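Local coordinates for protein inactive dihydroorotase-like domain (Chaetomium thermophilum, PDB 5NNL) that belongs to the dihydroorotase-like branch of the amidohydrolase superfamily as an inactive domain that keeps the barrel fold, at residues A[5-13]-A[261-272]; A[237-248]-A[297-308]. All coordinates share one frame; numbering follows the deposited sequence. Where two conformers were deposited one is given.

Contact 1: residues A[5-13]-A[261-272]; sequences QLPGLINIA and KTRLHDNPKEIF
Ile10 and Leu264 meet backbone to backbone, where strand 9-11 passes helix 261-271 at 73° with the axes 6.1 Å apart. Ile10 N donates to Leu264 O (2.7 Å); Pro268, four residues on, has no N-H to offer that carbonyl, and the helix kinks here after its wider pi-type turn at 262-266. A second bond forms two residues back along the strand segment: His265 ND1 gives its hydrogen to Gly8 O at 2.8 Å, bent at the hydrogen (136°). Pro7 sets its CG over one face of the same imidazole, 3.7 Å from the ring centroid, so the ring is held by the bond at ND1, whose acceptor is tilted from the ring plane, and by this CH-pi contact. Beside it Leu6 CD2 rests on the aliphatic part of Lys261, whose chain bends at its last two torsions (chi3 85°) to bring NZ to Asp266 OD1 in a salt bridge. Farther along, Ile12 straddles two partners: its CG2 reaches Pro268 CB (3.7 Å) and its CD1 meets Phe272 CE1 (3.7 Å). Helix 257-271 thus covers the end of strand 3-11 and also reaches strand 215-217, Leu264 touching Phe216 and Ile271 Val215, while Ile10 touches Met41 of strand 39-44 and Leu9 and Leu264 pack on helix 242-251.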
loop_
_atom_site.group_PDB
_atom_site.type_symbol
_atom_site.label_atom_id
_atom_site.label_comp_id
_atom_site.label_asym_id
_atom_site.label_seq_id
_atom_site.Cartn_x
_atom_site.Cartn_y
_atom_site.Cartn_z
ATOM N N GLN A 5 -10.396 -9.016 17.983
ATOM C CA GLN A 5 -10.123 -10.023 16.965
ATOM C C GLN A 5 -10.419 -9.424 15.597
ATOM O O GLN A 5 -11.545 -8.987 15.337
ATOM C CB GLN A 5 -10.965 -11.277 17.196
ATOM C CG GLN A 5 -10.362 -12.268 18.180
ATOM C CD GLN A 5 -11.408 -13.168 18.814
ATOM O OE1 GLN A 5 -12.075 -13.947 18.130
ATOM N NE2 GLN A 5 -11.565 -13.057 20.125
ATOM N N LEU A 6 -9.411 -9.400 14.732
ATOM C CA LEU A 6 -9.567 -8.889 13.384
ATOM C C LEU A 6 -9.269 -9.985 12.372
ATOM O O LEU A 6 -8.510 -10.914 12.664
ATOM C CB LEU A 6 -8.629 -7.703 13.125
ATOM C CG LEU A 6 -8.893 -6.432 13.930
ATOM C CD1 LEU A 6 -7.825 -5.386 13.649
ATOM C CD2 LEU A 6 -10.265 -5.875 13.608
ATOM N N PRO A 7 -9.850 -9.913 11.180
ATOM C CA PRO A 7 -9.412 -10.796 10.100
ATOM C C PRO A 7 -8.028 -10.394 9.623
ATOM O O PRO A 7 -7.505 -9.331 9.964
ATOM C CB PRO A 7 -10.467 -10.583 9.015
ATOM C CG PRO A 7 -10.935 -9.186 9.236
ATOM C CD PRO A 7 -10.852 -8.935 10.718
ATOM N N GLY A 8 -7.428 -11.270 8.822
ATOM C CA GLY A 8 -6.165 -10.944 8.194
ATOM C C GLY A 8 -6.264 -9.623 7.464
ATOM O O GLY A 8 -7.250 -9.376 6.763
ATOM N N LEU A 9 -5.270 -8.757 7.628
ATOM C CA LEU A 9 -5.339 -7.407 7.087
ATOM C C LEU A 9 -4.650 -7.335 5.730
ATOM O O LEU A 9 -3.934 -8.248 5.309
ATOM C CB LEU A 9 -4.723 -6.399 8.066
ATOM C CG LEU A 9 -5.416 -6.305 9.431
ATOM C CD1 LEU A 9 -4.674 -5.330 10.340
ATOM C CD2 LEU A 9 -6.887 -5.893 9.292
ATOM N N ILE A 10 -4.877 -6.216 5.044
ATOM C CA ILE A 10 -4.492 -6.048 3.651
ATOM C C ILE A 10 -3.729 -4.742 3.506
ATOM O O ILE A 10 -4.213 -3.684 3.925
ATOM C CB ILE A 10 -5.722 -6.066 2.723
ATOM C CG1 ILE A 10 -6.460 -7.401 2.864
ATOM C CG2 ILE A 10 -5.310 -5.818 1.273
ATOM C CD1 ILE A 10 -7.758 -7.493 2.072
ATOM N N ASN A 11 -2.533 -4.819 2.930
ATOM C CA ASN A 11 -1.751 -3.645 2.555
ATOM C C ASN A 11 -1.681 -3.601 1.035
ATOM O O ASN A 11 -1.029 -4.447 0.413
ATOM C CB ASN A 11 -0.348 -3.686 3.157
ATOM C CG ASN A 11 0.524 -2.543 2.667
ATOM O OD1 ASN A 11 0.023 -1.478 2.307
ATOM N ND2 ASN A 11 1.830 -2.763 2.635
ATOM N N ILE A 12 -2.355 -2.616 0.431
ATOM C CA ILE A 12 -2.410 -2.538 -1.027
ATOM C C ILE A 12 -1.180 -1.902 -1.654
ATOM O O ILE A 12 -1.166 -1.686 -2.872
ATOM C CB ILE A 12 -3.646 -1.752 -1.502
ATOM C CG1 ILE A 12 -3.638 -0.338 -0.916
ATOM C CG2 ILE A 12 -4.904 -2.478 -1.097
ATOM C CD1 ILE A 12 -4.476 0.643 -1.687
ATOM N N ALA A 13 -0.150 -1.587 -0.872
ATOM C CA ALA A 13 1.065 -0.981 -1.422
ATOM C C ALA A 13 2.224 -1.391 -0.513
ATOM O O ALA A 13 2.548 -0.697 0.453
ATOM C CB ALA A 13 0.944 0.533 -1.530
ATOM N N LYS A 261 -10.446 -1.184 10.638
ATOM C CA LYS A 261 -10.682 -2.476 9.999
ATOM C C LYS A 261 -11.123 -2.297 8.551
ATOM O O LYS A 261 -10.595 -2.952 7.646
ATOM C CB LYS A 261 -11.725 -3.280 10.775
ATOM C CG LYS A 261 -11.899 -4.702 10.239
ATOM C CD LYS A 261 -12.890 -5.524 11.054
ATOM C CE LYS A 261 -14.324 -5.289 10.608
ATOM N NZ LYS A 261 -14.620 -5.927 9.294
ATOM N N THR A 262 -12.087 -1.406 8.311
ATOM C CA THR A 262 -12.570 -1.208 6.948
ATOM C C THR A 262 -11.463 -0.677 6.045
ATOM O O THR A 262 -11.396 -1.031 4.863
ATOM C CB THR A 262 -13.767 -0.253 6.931
ATOM O OG1 THR A 262 -13.412 0.974 7.574
ATOM C CG2 THR A 262 -14.974 -0.868 7.625
ATOM N N ARG A 263 -10.584 0.172 6.580
ATOM C CA ARG A 263 -9.522 0.758 5.771
ATOM C C ARG A 263 -8.355 -0.195 5.538
ATOM O O ARG A 263 -7.547 0.054 4.635
ATOM C CB ARG A 263 -9.027 2.052 6.423
ATOM C CG ARG A 263 -9.750 3.296 5.925
ATOM C CD ARG A 263 -11.263 3.164 6.029
ATOM N NE ARG A 263 -11.951 4.273 5.379
ATOM C CZ ARG A 263 -13.268 4.445 5.392
ATOM N NH1 ARG A 263 -14.045 3.586 6.032
ATOM N NH2 ARG A 263 -13.806 5.484 4.773
ATOM N N LEU A 264 -8.251 -1.275 6.313
ATOM C CA LEU A 264 -7.181 -2.253 6.148
ATOM C C LEU A 264 -7.704 -3.643 5.805
ATOM O O LEU A 264 -6.925 -4.607 5.811
ATOM C CB LEU A 264 -6.317 -2.309 7.412
ATOM C CG LEU A 264 -5.393 -1.111 7.636
ATOM C CD1 LEU A 264 -4.648 -1.233 8.958
ATOM C CD2 LEU A 264 -4.399 -0.948 6.482
ATOM N N HIS A 265 -8.993 -3.776 5.491
ATOM C CA HIS A 265 -9.535 -5.063 5.077
ATOM C C HIS A 265 -10.740 -4.907 4.154
ATOM O O HIS A 265 -10.628 -5.155 2.951
ATOM C CB HIS A 265 -9.924 -5.909 6.292
ATOM C CG HIS A 265 -10.434 -7.268 5.926
ATOM N ND1 HIS A 265 -9.598 -8.344 5.716
ATOM C CD2 HIS A 265 -11.690 -7.714 5.692
ATOM C CE1 HIS A 265 -10.320 -9.401 5.389
ATOM N NE2 HIS A 265 -11.592 -9.045 5.365
ATOM N N ASP A 266 -11.889 -4.500 4.699
ATOM C CA ASP A 266 -13.135 -4.498 3.930
ATOM C C ASP A 266 -13.002 -3.704 2.633
ATOM O O ASP A 266 -13.258 -4.223 1.541
ATOM C CB ASP A 266 -14.271 -3.931 4.779
ATOM C CG ASP A 266 -14.545 -4.766 6.006
ATOM O OD1 ASP A 266 -13.784 -4.655 6.990
ATOM O OD2 ASP A 266 -15.526 -5.535 5.986
ATOM N N ASN A 267 -12.614 -2.434 2.738
ATOM C CA ASN A 267 -12.564 -1.596 1.537
ATOM C C ASN A 267 -11.467 -2.022 0.580
ATOM O O ASN A 267 -11.748 -2.149 -0.628
ATOM C CB ASN A 267 -12.435 -0.129 1.945
ATOM C CG ASN A 267 -13.637 0.353 2.699
ATOM O OD1 ASN A 267 -14.692 -0.280 2.672
ATOM N ND2 ASN A 267 -13.492 1.471 3.386
ATOM N N PRO A 268 -10.221 -2.247 1.002
ATOM C CA PRO A 268 -9.210 -2.717 0.041
ATOM C C PRO A 268 -9.590 -4.024 -0.625
ATOM O O PRO A 268 -9.198 -4.270 -1.772
ATOM C CB PRO A 268 -7.940 -2.864 0.895
ATOM C CG PRO A 268 -8.390 -2.822 2.315
ATOM C CD PRO A 268 -9.651 -2.031 2.346
ATOM N N LYS A 269 -10.353 -4.867 0.063
ATOM C CA LYS A 269 -10.739 -6.153 -0.498
ATOM C C LYS A 269 -11.709 -5.979 -1.661
ATOM O O LYS A 269 -11.595 -6.668 -2.681
ATOM C CB LYS A 269 -11.347 -7.007 0.612
ATOM C CG LYS A 269 -11.721 -8.414 0.233
ATOM C CD LYS A 269 -12.226 -9.141 1.476
ATOM C CE LYS A 269 -12.809 -10.500 1.169
ATOM N NZ LYS A 269 -13.244 -11.156 2.437
ATOM N N GLU A 270 -12.661 -5.054 -1.535
ATOM C CA GLU A 270 -13.648 -4.862 -2.591
ATOM C C GLU A 270 -13.068 -4.083 -3.765
ATOM O O GLU A 270 -13.309 -4.431 -4.927
ATOM C CB GLU A 270 -14.873 -4.137 -2.037
ATOM C CG GLU A 270 -16.108 -4.251 -2.910
ATOM C CD GLU A 270 -16.848 -2.935 -3.039
ATOM O OE1 GLU A 270 -16.438 -2.103 -3.877
ATOM O OE2 GLU A 270 -17.830 -2.731 -2.292
ATOM N N ILE A 271 -12.299 -3.031 -3.478
ATOM C CA ILE A 271 -11.762 -2.178 -4.535
ATOM C C ILE A 271 -10.837 -2.972 -5.445
ATOM O O ILE A 271 -10.841 -2.793 -6.670
ATOM C CB ILE A 271 -11.048 -0.964 -3.911
ATOM C CG1 ILE A 271 -12.079 -0.037 -3.259
ATOM C CG2 ILE A 271 -10.233 -0.206 -4.949
ATOM C CD1 ILE A 271 -11.490 0.961 -2.288
ATOM N N PHE A 272 -10.032 -3.860 -4.869
ATOM C CA PHE A 272 -9.063 -4.625 -5.636
ATOM C C PHE A 272 -9.511 -6.059 -5.890
ATOM O O PHE A 272 -8.709 -6.875 -6.355
ATOM C CB PHE A 272 -7.708 -4.592 -4.931
ATOM C CG PHE A 272 -7.010 -3.266 -5.051
ATOM C CD1 PHE A 272 -7.226 -2.268 -4.116
ATOM C CD2 PHE A 272 -6.160 -3.008 -6.116
ATOM C CE1 PHE A 272 -6.596 -1.041 -4.231
ATOM C CE2 PHE A 272 -5.527 -1.783 -6.238
ATOM C CZ PHE A 272 -5.745 -0.799 -5.294
#

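Contact 2: residues A[237-248]-A[297-308]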
loop_
_atom_site.group_PDB
_atom_site.type_symbol
_atom_site.label_atom_id
_atom_site.label_comp_id
_atom_site.label_asym_id
_atom_site.label_seq_id
_atom_site.Cartn_x
_atom_site.Cartn_y
_atom_site.Cartn_z
ATOM N N VAL A 237 11.093 -1.236 6.511
ATOM C CA VAL A 237 10.755 0.034 7.145
ATOM C C VAL A 237 9.260 0.289 7.038
ATOM O O VAL A 237 8.655 0.129 5.969
ATOM C CB VAL A 237 11.553 1.192 6.519
ATOM C CG1 VAL A 237 12.985 1.185 7.015
ATOM C CG2 VAL A 237 11.499 1.147 4.992
ATOM N N GLY A 238 8.655 0.693 8.157
ATOM C CA GLY A 238 7.287 1.161 8.179
ATOM C C GLY A 238 6.220 0.091 8.276
ATOM O O GLY A 238 5.037 0.439 8.391
ATOM N N ILE A 239 6.584 -1.193 8.248
ATOM C CA ILE A 239 5.566 -2.241 8.233
ATOM C C ILE A 239 5.020 -2.496 9.632
ATOM O O ILE A 239 3.804 -2.592 9.822
ATOM C CB ILE A 239 6.122 -3.524 7.593
ATOM C CG1 ILE A 239 6.425 -3.272 6.113
ATOM C CG2 ILE A 239 5.119 -4.677 7.734
ATOM C CD1 ILE A 239 7.121 -4.421 5.416
ATOM N N ALA A 240 5.897 -2.607 10.630
ATOM C CA ALA A 240 5.461 -2.860 11.997
ATOM C C ALA A 240 4.979 -1.603 12.713
ATOM O O ALA A 240 4.429 -1.715 13.814
ATOM C CB ALA A 240 6.601 -3.504 12.792
ATOM N N ASP A 241 5.161 -0.423 12.110
ATOM C CA ASP A 241 4.759 0.847 12.714
ATOM C C ASP A 241 3.310 1.199 12.417
ATOM O O ASP A 241 2.641 1.836 13.240
ATOM C CB ASP A 241 5.638 1.982 12.182
ATOM C CG ASP A 241 6.945 2.111 12.922
ATOM O OD1 ASP A 241 7.154 1.361 13.901
ATOM O OD2 ASP A 241 7.761 2.967 12.520
ATOM N N ALA A 242 2.819 0.821 11.236
ATOM C CA ALA A 242 1.611 1.435 10.700
ATOM C C ALA A 242 0.411 1.193 11.606
ATOM O O ALA A 242 -0.255 2.141 12.039
ATOM C CB ALA A 242 1.347 0.910 9.291
ATOM N N LEU A 243 0.120 -0.064 11.911
ATOM C CA LEU A 243 -1.106 -0.372 12.636
ATOM C C LEU A 243 -1.056 0.194 14.053
ATOM O O LEU A 243 -2.044 0.788 14.506
ATOM C CB LEU A 243 -1.354 -1.885 12.645
ATOM C CG LEU A 243 -2.625 -2.397 13.324
ATOM C CD1 LEU A 243 -3.858 -1.809 12.673
ATOM C CD2 LEU A 243 -2.662 -3.922 13.265
ATOM N N PRO A 244 0.054 0.046 14.786
ATOM C CA PRO A 244 0.104 0.659 16.125
ATOM C C PRO A 244 -0.129 2.158 16.109
ATOM O O PRO A 244 -0.817 2.677 16.998
ATOM C CB PRO A 244 1.511 0.303 16.620
ATOM C CG PRO A 244 1.878 -0.912 15.873
ATOM C CD PRO A 244 1.223 -0.814 14.534
ATOM N N LEU A 245 0.438 2.874 15.131
ATOM C CA LEU A 245 0.138 4.295 14.987
ATOM C C LEU A 245 -1.364 4.525 14.896
ATOM O O LEU A 245 -1.903 5.439 15.530
ATOM C CB LEU A 245 0.840 4.859 13.749
ATOM C CG LEU A 245 2.347 5.106 13.847
ATOM C CD1 LEU A 245 2.940 5.339 12.463
ATOM C CD2 LEU A 245 2.641 6.288 14.758
ATOM N N LEU A 246 -2.058 3.692 14.117
ATOM C CA LEU A 246 -3.507 3.818 13.999
ATOM C C LEU A 246 -4.200 3.447 15.301
ATOM O O LEU A 246 -5.122 4.142 15.741
ATOM C CB LEU A 246 -4.016 2.932 12.865
ATOM C CG LEU A 246 -3.525 3.296 11.466
ATOM C CD1 LEU A 246 -3.828 2.166 10.495
ATOM C CD2 LEU A 246 -4.158 4.595 11.000
ATOM N N LEU A 247 -3.778 2.347 15.925
ATOM C CA LEU A 247 -4.418 1.918 17.161
ATOM C C LEU A 247 -4.133 2.887 18.299
ATOM O O LEU A 247 -4.965 3.044 19.199
ATOM C CB LEU A 247 -3.959 0.507 17.517
ATOM C CG LEU A 247 -4.282 -0.552 16.460
ATOM C CD1 LEU A 247 -3.758 -1.900 16.892
ATOM C CD2 LEU A 247 -5.777 -0.632 16.186
ATOM N N THR A 248 -2.973 3.543 18.279
ATOM C CA THR A 248 -2.720 4.610 19.239
ATOM C C THR A 248 -3.718 5.747 19.056
ATOM O O THR A 248 -4.186 6.336 20.037
ATOM C CB THR A 248 -1.281 5.110 19.089
ATOM O OG1 THR A 248 -0.375 4.013 19.265
ATOM C CG2 THR A 248 -0.965 6.195 20.119
ATOM N N VAL A 297 14.550 -2.318 12.834
ATOM C CA VAL A 297 14.332 -1.493 11.655
ATOM C C VAL A 297 14.249 -0.040 12.092
ATOM O O VAL A 297 13.701 0.270 13.157
ATOM C CB VAL A 297 13.054 -1.924 10.911
ATOM C CG1 VAL A 297 13.058 -1.383 9.483
ATOM C CG2 VAL A 297 12.900 -3.441 10.921
ATOM N N TRP A 298 14.802 0.856 11.278
ATOM C CA TRP A 298 14.701 2.276 11.577
ATOM C C TRP A 298 13.243 2.712 11.556
ATOM O O TRP A 298 12.438 2.215 10.763
ATOM C CB TRP A 298 15.500 3.107 10.574
ATOM C CG TRP A 298 15.314 4.581 10.795
ATOM C CD1 TRP A 298 15.972 5.362 11.700
ATOM C CD2 TRP A 298 14.393 5.445 10.115
ATOM N NE1 TRP A 298 15.524 6.659 11.622
ATOM C CE2 TRP A 298 14.555 6.737 10.657
ATOM C CE3 TRP A 298 13.449 5.254 9.100
ATOM C CZ2 TRP A 298 13.811 7.830 10.217
ATOM C CZ3 TRP A 298 12.712 6.343 8.664
ATOM C CH2 TRP A 298 12.897 7.614 9.224
ATOM N N SER A 299 12.905 3.652 12.437
ATOM C CA SER A 299 11.565 4.197 12.497
ATOM C C SER A 299 11.664 5.648 12.941
ATOM O O SER A 299 12.458 5.955 13.842
ATOM C CB SER A 299 10.672 3.416 13.467
ATOM O OG SER A 299 9.449 4.098 13.689
ATOM N N PRO A 300 10.890 6.561 12.340
ATOM C CA PRO A 300 10.847 7.935 12.864
ATOM C C PRO A 300 10.254 8.031 14.257
ATOM O O PRO A 300 10.301 9.112 14.856
ATOM C CB PRO A 300 9.978 8.677 11.840
ATOM C CG PRO A 300 9.148 7.617 11.202
ATOM C CD PRO A 300 10.005 6.386 11.175
ATOM N N PHE A 301 9.697 6.941 14.785
ATOM C CA PHE A 301 9.126 6.913 16.123
ATOM C C PHE A 301 9.941 6.057 17.085
ATOM O O PHE A 301 9.453 5.728 18.170
ATOM C CB PHE A 301 7.686 6.401 16.062
ATOM C CG PHE A 301 6.797 7.208 15.166
ATOM C CD1 PHE A 301 6.231 8.389 15.611
ATOM C CD2 PHE A 301 6.523 6.783 13.879
ATOM C CE1 PHE A 301 5.413 9.133 14.788
ATOM C CE2 PHE A 301 5.705 7.523 13.051
ATOM C CZ PHE A 301 5.149 8.699 13.505
ATOM N N ALA A 302 11.165 5.683 16.710
ATOM C CA ALA A 302 12.005 4.870 17.581
ATOM C C ALA A 302 12.101 5.501 18.964
ATOM O O ALA A 302 12.271 6.714 19.101
ATOM C CB ALA A 302 13.403 4.711 16.977
ATOM N N GLY A 303 11.977 4.666 19.995
ATOM C CA GLY A 303 11.971 5.140 21.362
ATOM C C GLY A 303 10.658 5.733 21.827
ATOM O O GLY A 303 10.475 5.911 23.038
ATOM N N LYS A 304 9.744 6.054 20.916
ATOM C CA LYS A 304 8.409 6.470 21.316
ATOM C C LYS A 304 7.589 5.250 21.719
ATOM O O LYS A 304 7.875 4.118 21.324
ATOM C CB LYS A 304 7.704 7.226 20.187
ATOM C CG LYS A 304 8.411 8.499 19.756
ATOM C CD LYS A 304 8.331 9.577 20.831
ATOM C CE LYS A 304 9.280 10.733 20.542
ATOM N NZ LYS A 304 9.698 11.432 21.797
ATOM N N VAL A 305 6.555 5.497 22.515
ATOM C CA VAL A 305 5.706 4.445 23.058
ATOM C C VAL A 305 4.360 4.505 22.353
ATOM O O VAL A 305 3.674 5.534 22.393
ATOM C CB VAL A 305 5.541 4.584 24.578
ATOM C CG1 VAL A 305 4.552 3.559 25.106
ATOM C CG2 VAL A 305 6.887 4.422 25.258
ATOM N N LEU A 306 3.980 3.402 21.719
ATOM C CA LEU A 306 2.692 3.275 21.060
ATOM C C LEU A 306 1.874 2.192 21.754
ATOM O O LEU A 306 2.356 1.493 22.650
ATOM C CB LEU A 306 2.871 2.945 19.573
ATOM C CG LEU A 306 3.739 3.925 18.777
ATOM C CD1 LEU A 306 3.995 3.402 17.371
ATOM C CD2 LEU A 306 3.096 5.305 18.725
ATOM N N LYS A 307 0.615 2.066 21.339
ATOM C CA LYS A 307 -0.262 1.012 21.824
ATOM C C LYS A 307 -0.720 0.135 20.666
ATOM O O LYS A 307 -0.880 0.602 19.534
ATOM C CB LYS A 307 -1.476 1.595 22.550
ATOM C CG LYS A 307 -1.091 2.458 23.742
ATOM C CD LYS A 307 -2.047 2.305 24.910
ATOM C CE LYS A 307 -1.588 3.149 26.089
ATOM N NZ LYS A 307 -2.353 2.880 27.343
ATOM N N GLY A 308 -0.926 -1.144 20.962
ATOM C CA GLY A 308 -1.366 -2.092 19.961
ATOM C C GLY A 308 -0.322 -3.145 19.659
ATOM O O GLY A 308 0.525 -2.961 18.779
HETATM O O HOH W 1 9.818 1.545 10.255
#
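Leu245 and Phe301 come at each other from opposite directions, and the methyl CD2 of the leucine sits over a face of the phenyl ring, 3.8 Å from its centroid and displaced toward the rim. The other methyl, CD1, touches Phe301 CE2 at 3.6 Å. With CG anti to the carbonyl carbon (chi1 -75°), the forked end of Leu245 is carried toward both the ring and Leu306, whose CD2 it also meets. Leu306 packs its other branch, CD1, against Pro244 CB, filling the angle between helix 242-248 and strand 305-308, which run nearly at right angles (86°).

Thr248 closes this end. Lys307 N points almost straight at Thr248 OG1 (3.0 Å, 177° at the hydrogen), and the hydroxyl donates to Pro244 O, 2.7 Å away and from above the carbonyl plane, an oxygen that also accepts from Thr248 N; the threonine so links strand and helix backbones. Leu247 CD1 lies 3.9 Å from Gly308 CA, so the leucine packs directly on the strand backbone.

At the opposite end Ser299 OG is modelled 2.3 Å from Asp241 OD2, too short for the details of this bond to be relied on. Ser299 OG also accepts from Phe301 N in an ST turn, which steadies the loop that presents the phenyl ring. A water accepts from Gly238 N and donates to Trp298 O at 2.8 Å, and beyond it Val237 CG1 packs on Val297 CG1.

Outside the two segments, Tyr182 OH bonds Asp241 OD2, and Phe185 of the same helix touches both Leu245 and Phe301. The junction is thus polar at its two ends, Thr248 with Lys307 at one and Asp241 with the water at the other, and apolar between them, where Leu245, Phe301, Leu306 and Pro244 meet.

Contact 1 is the more central of the two, about 10 Å from the middle of the chain to its centre against about 16 Å for contact 2, and the two centres lie about 19 Å apart. Helix 242-251 joins them: its Leu243 CD2 packs on Leu9 CD1 of strand 3-11 at 3.8 Å, its Leu246 CD1 on Leu264 CD1 of helix 257-271 at the same distance. Contact 1 sets a kinked helix on a strand of the barrel and is tied by two bonds to backbone carbonyls. Contact 2, only partly buried, fastens helix 242-251 and its preceding loop to strand 305-315 and the loop before it, by apolar packing with side-chain hydroxyls, a carboxylate and a water at its ends.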